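Local coordinates for choline binding protein PCPA (Streptococcus pneumoniae, PDB 4CP6) that is a pneumococcal surface antigen of the choline-binding family, built on a leucine-rich repeat domain and probably held on the cell wall through choline, at residues 73-84 with 103-114. Residues are numbered along the deposited sequence; the frame is centred on the assembly and turned at random. Where two conformers were deposited one is given.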
loop_
_atom_site.group_PDB
_atom_site.type_symbol
_atom_site.label_atom_id
_atom_site.label_comp_id
_atom_site.label_asym_id
_atom_site.label_seq_id
_atom_site.Cartn_x
_atom_site.Cartn_y
_atom_site.Cartn_z
ATOM N N VAL A 73 14.909 -27.565 13.116
ATOM C CA VAL A 73 14.976 -26.152 12.683
ATOM C C VAL A 73 13.519 -25.728 12.427
ATOM O O VAL A 73 12.900 -26.194 11.445
ATOM C CB VAL A 73 15.856 -25.961 11.423
ATOM C CG1 VAL A 73 15.938 -24.483 11.036
ATOM C CG2 VAL A 73 17.272 -26.530 11.644
ATOM N N THR A 74 12.946 -24.912 13.339
ATOM C CA THR A 74 11.530 -24.531 13.245
ATOM C C THR A 74 11.318 -23.097 12.776
ATOM O O THR A 74 10.173 -22.710 12.498
ATOM C CB THR A 74 10.864 -24.749 14.608
ATOM O OG1 THR A 74 11.575 -23.999 15.584
ATOM C CG2 THR A 74 10.858 -26.238 15.040
ATOM N N GLU A 75 12.376 -22.285 12.760
ATOM C CA GLU A 75 12.231 -20.881 12.379
ATOM C C GLU A 75 13.388 -20.382 11.574
ATOM O O GLU A 75 14.528 -20.828 11.768
ATOM C CB GLU A 75 12.076 -19.989 13.631
ATOM C CG GLU A 75 10.940 -20.430 14.545
ATOM C CD GLU A 75 10.520 -19.451 15.613
ATOM O OE1 GLU A 75 10.981 -18.289 15.567
ATOM O OE2 GLU A 75 9.745 -19.856 16.511
ATOM N N VAL A 76 13.110 -19.435 10.667
ATOM C CA VAL A 76 14.141 -18.683 9.972
ATOM C C VAL A 76 14.319 -17.399 10.796
ATOM O O VAL A 76 13.359 -16.615 10.941
ATOM C CB VAL A 76 13.795 -18.377 8.505
ATOM C CG1 VAL A 76 14.822 -17.432 7.898
ATOM C CG2 VAL A 76 13.707 -19.676 7.693
ATOM N N ALA A 77 15.526 -17.194 11.360
ATOM C CA ALA A 77 15.768 -16.022 12.188
ATOM C C ALA A 77 15.779 -14.732 11.373
ATOM O O ALA A 77 16.117 -14.737 10.185
ATOM C CB ALA A 77 17.098 -16.167 12.905
ATOM N N SER A 78 15.526 -13.588 12.041
ATOM C CA SER A 78 15.644 -12.311 11.374
ATOM C C SER A 78 17.050 -12.201 10.750
ATOM O O SER A 78 18.059 -12.579 11.384
ATOM C CB SER A 78 15.470 -11.169 12.363
ATOM O OG SER A 78 14.156 -11.234 12.879
ATOM N N GLN A 79 17.129 -11.664 9.520
ATOM C CA GLN A 79 18.366 -11.453 8.760
ATOM C C GLN A 79 19.046 -12.735 8.295
ATOM O O GLN A 79 20.003 -12.627 7.542
ATOM C CB GLN A 79 19.396 -10.606 9.572
ATOM C CG GLN A 79 18.832 -9.354 10.269
ATOM C CD GLN A 79 18.354 -8.284 9.320
ATOM O OE1 GLN A 79 18.722 -8.246 8.138
ATOM N NE2 GLN A 79 17.469 -7.430 9.794
ATOM N N ALA A 80 18.557 -13.937 8.675
ATOM C CA ALA A 80 19.317 -15.157 8.340
ATOM C C ALA A 80 19.634 -15.316 6.869
ATOM O O ALA A 80 20.773 -15.663 6.512
ATOM C CB ALA A 80 18.602 -16.392 8.861
ATOM N N PHE A 81 18.643 -15.074 6.004
ATOM C CA PHE A 81 18.862 -15.195 4.574
ATOM C C PHE A 81 18.688 -13.851 3.882
ATOM O O PHE A 81 18.242 -13.754 2.732
ATOM C CB PHE A 81 18.044 -16.335 3.964
ATOM C CG PHE A 81 18.456 -17.649 4.577
ATOM C CD1 PHE A 81 19.721 -18.198 4.317
ATOM C CD2 PHE A 81 17.618 -18.319 5.450
ATOM C CE1 PHE A 81 20.122 -19.393 4.911
ATOM C CE2 PHE A 81 18.031 -19.512 6.062
ATOM C CZ PHE A 81 19.284 -20.040 5.792
ATOM N N SER A 82 19.069 -12.788 4.596
ATOM C CA SER A 82 19.018 -11.483 3.982
ATOM C C SER A 82 20.242 -11.279 3.095
ATOM O O SER A 82 21.313 -11.885 3.326
ATOM C CB SER A 82 18.947 -10.380 5.029
ATOM O OG SER A 82 20.117 -10.430 5.818
ATOM N N TYR A 83 20.091 -10.430 2.110
ATOM C CA TYR A 83 21.169 -10.087 1.210
ATOM C C TYR A 83 21.435 -8.634 1.434
ATOM O O TYR A 83 20.528 -7.793 1.301
ATOM C CB TYR A 83 20.825 -10.369 -0.270
ATOM C CG TYR A 83 21.864 -9.769 -1.191
ATOM C CD1 TYR A 83 23.050 -10.452 -1.471
ATOM C CD2 TYR A 83 21.777 -8.433 -1.590
ATOM C CE1 TYR A 83 24.056 -9.866 -2.242
ATOM C CE2 TYR A 83 22.816 -7.812 -2.290
ATOM C CZ TYR A 83 23.950 -8.537 -2.623
ATOM O OH TYR A 83 24.957 -7.931 -3.350
ATOM N N TYR A 84 22.698 -8.343 1.742
ATOM C CA TYR A 84 23.207 -6.990 1.890
ATOM C C TYR A 84 24.517 -6.844 1.160
ATOM O O TYR A 84 25.388 -7.711 1.246
ATOM C CB TYR A 84 23.436 -6.619 3.357
ATOM C CG TYR A 84 22.163 -6.515 4.145
ATOM C CD1 TYR A 84 21.392 -5.355 4.109
ATOM C CD2 TYR A 84 21.786 -7.522 5.023
ATOM C CE1 TYR A 84 20.220 -5.246 4.856
ATOM C CE2 TYR A 84 20.637 -7.415 5.794
ATOM C CZ TYR A 84 19.845 -6.285 5.696
ATOM O OH TYR A 84 18.705 -6.209 6.450
ATOM N N SER A 103 9.660 -28.468 8.336
ATOM C CA SER A 103 9.803 -28.096 9.737
ATOM C C SER A 103 9.701 -26.584 10.025
ATOM O O SER A 103 9.465 -26.214 11.167
ATOM C CB SER A 103 11.118 -28.643 10.296
ATOM O OG SER A 103 12.261 -28.108 9.649
ATOM N N ILE A 104 9.936 -25.724 9.011
ATOM C CA ILE A 104 9.864 -24.269 9.286
ATOM C C ILE A 104 8.417 -23.836 9.570
ATOM O O ILE A 104 7.569 -23.948 8.683
ATOM C CB ILE A 104 10.476 -23.450 8.140
ATOM C CG1 ILE A 104 11.957 -23.828 7.874
ATOM C CG2 ILE A 104 10.305 -21.914 8.372
ATOM C CD1 ILE A 104 12.970 -23.559 9.072
ATOM N N LYS A 105 8.155 -23.352 10.777
ATOM C CA LYS A 105 6.836 -22.867 11.166
ATOM C C LYS A 105 6.735 -21.336 11.114
ATOM O O LYS A 105 5.630 -20.812 11.042
ATOM C CB LYS A 105 6.490 -23.353 12.577
ATOM C CG LYS A 105 4.988 -23.212 12.868
ATOM C CD LYS A 105 4.563 -24.023 14.080
ATOM C CE LYS A 105 3.109 -23.782 14.413
ATOM N NZ LYS A 105 2.573 -24.799 15.361
ATOM N N LYS A 106 7.857 -20.617 11.220
ATOM C CA LYS A 106 7.826 -19.162 11.217
ATOM C C LYS A 106 9.018 -18.622 10.492
ATOM O O LYS A 106 10.127 -19.131 10.666
ATOM C CB LYS A 106 7.825 -18.639 12.662
ATOM C CG LYS A 106 7.710 -17.120 12.768
ATOM C CD LYS A 106 7.086 -16.656 14.070
ATOM C CE LYS A 106 8.001 -16.812 15.253
ATOM N NZ LYS A 106 7.491 -16.098 16.459
ATOM N N ILE A 107 8.818 -17.575 9.716
ATOM C CA ILE A 107 9.870 -16.769 9.102
ATOM C C ILE A 107 9.817 -15.455 9.868
ATOM O O ILE A 107 8.807 -14.737 9.821
ATOM C CB ILE A 107 9.706 -16.582 7.585
ATOM C CG1 ILE A 107 9.896 -17.943 6.861
ATOM C CG2 ILE A 107 10.746 -15.537 7.100
ATOM C CD1 ILE A 107 9.413 -17.963 5.368
ATOM N N GLN A 108 10.838 -15.184 10.662
ATOM C CA GLN A 108 10.919 -13.970 11.467
ATOM C C GLN A 108 11.075 -12.721 10.594
ATOM O O GLN A 108 11.351 -12.807 9.388
ATOM C CB GLN A 108 12.083 -14.069 12.460
ATOM C CG GLN A 108 11.828 -15.118 13.546
ATOM C CD GLN A 108 13.022 -15.374 14.433
ATOM O OE1 GLN A 108 13.135 -16.451 15.087
ATOM N NE2 GLN A 108 13.935 -14.426 14.473
ATOM N N LYS A 109 10.927 -11.543 11.220
ATOM C CA LYS A 109 11.016 -10.282 10.478
ATOM C C LYS A 109 12.319 -10.194 9.706
ATOM O O LYS A 109 13.379 -10.566 10.233
ATOM C CB LYS A 109 10.866 -9.047 11.391
ATOM C CG LYS A 109 11.807 -9.004 12.569
ATOM C CD LYS A 109 11.470 -7.833 13.491
ATOM C CE LYS A 109 12.553 -7.706 14.529
ATOM N NZ LYS A 109 12.469 -6.414 15.262
ATOM N N LYS A 110 12.249 -9.760 8.447
ATOM C CA LYS A 110 13.447 -9.601 7.612
ATOM C C LYS A 110 14.241 -10.898 7.455
ATOM O O LYS A 110 15.440 -10.846 7.138
ATOM C CB LYS A 110 14.321 -8.451 8.160
ATOM C CG LYS A 110 13.628 -7.104 7.944
ATOM C CD LYS A 110 14.487 -5.923 8.247
ATOM C CE LYS A 110 13.759 -4.705 7.729
ATOM N NZ LYS A 110 14.625 -3.489 7.840
ATOM N N GLY A 111 13.581 -12.061 7.566
ATOM C CA GLY A 111 14.323 -13.320 7.397
ATOM C C GLY A 111 14.973 -13.452 6.033
ATOM O O GLY A 111 16.025 -14.094 5.919
ATOM N N PHE A 112 14.372 -12.861 4.978
ATOM C CA PHE A 112 14.863 -12.921 3.601
ATOM C C PHE A 112 14.932 -11.517 3.007
ATOM O O PHE A 112 14.763 -11.339 1.799
ATOM C CB PHE A 112 13.961 -13.824 2.740
ATOM C CG PHE A 112 13.960 -15.285 3.125
ATOM C CD1 PHE A 112 13.144 -15.755 4.148
ATOM C CD2 PHE A 112 14.735 -16.203 2.427
ATOM C CE1 PHE A 112 13.091 -17.118 4.456
ATOM C CE2 PHE A 112 14.718 -17.548 2.761
ATOM C CZ PHE A 112 13.907 -18.003 3.776
ATOM N N HIS A 113 15.230 -10.492 3.847
ATOM C CA HIS A 113 15.291 -9.135 3.330
ATOM C C HIS A 113 16.241 -9.070 2.113
ATOM O O HIS A 113 17.383 -9.544 2.225
ATOM C CB HIS A 113 15.769 -8.136 4.406
ATOM C CG HIS A 113 16.235 -6.861 3.790
ATOM N ND1 HIS A 113 15.360 -5.838 3.522
ATOM C CD2 HIS A 113 17.453 -6.535 3.283
ATOM C CE1 HIS A 113 16.063 -4.917 2.871
ATOM N NE2 HIS A 113 17.331 -5.293 2.733
ATOM N N GLY A 114 15.826 -8.416 1.040
ATOM C CA GLY A 114 16.657 -8.217 -0.141
ATOM C C GLY A 114 17.096 -9.479 -0.848
ATOM O O GLY A 114 17.961 -9.410 -1.737
HETATM O O HOH W 1 10.426 -16.289 17.190
HETATM O O HOH W 2 17.341 -4.529 9.203
HETATM O O HOH W 3 19.551 -5.321 1.008
HETATM O O HOH W 4 16.840 -4.100 6.121
#
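The rings of Y84 and H113 lie almost parallel (19°) but so offset that they hardly overlap, Y84 CZ reaching H113 CD2 at 3.4 Å. One water sits over the centre of a face of H113; the same water lies in plane at the edge of Y84 and donates to Y84 OH. Y84 OH in turn donates a hydrogen bond to Q79 OE1 at 2.6 Å. S82 CB meets the H113 edge, and H113 ND1 is hydrogen-bonded to D137 OD1. Deeper in, the F81 and F112 rings meet obliquely, F81 CB 3.7 Å from F112 CD2; I107 CG2 is at the F112 edge, and V76 CG1 approaches the same ring. With its hydroxyl oxygen swung beside the backbone N (chi1 -64°), S78 OG donates a hydrogen bond to a lone pair of K109 O, 2.8 Å. E75 runs alongside K106, a water weakly linking OE1 to NZ. Parallel pairing of 73-76 with 106-107 uses V76 N to K106 O (3.0 Å) and Q108 N to V76 O; F81 N to G111 O and Y83 N to H113 O join the turns beyond. Such stacked coils characterise the leucine-rich repeat solenoid. F136 stacks on F112; strand 35-40 flanks 69-76 and strand 130-131 follows 106-107.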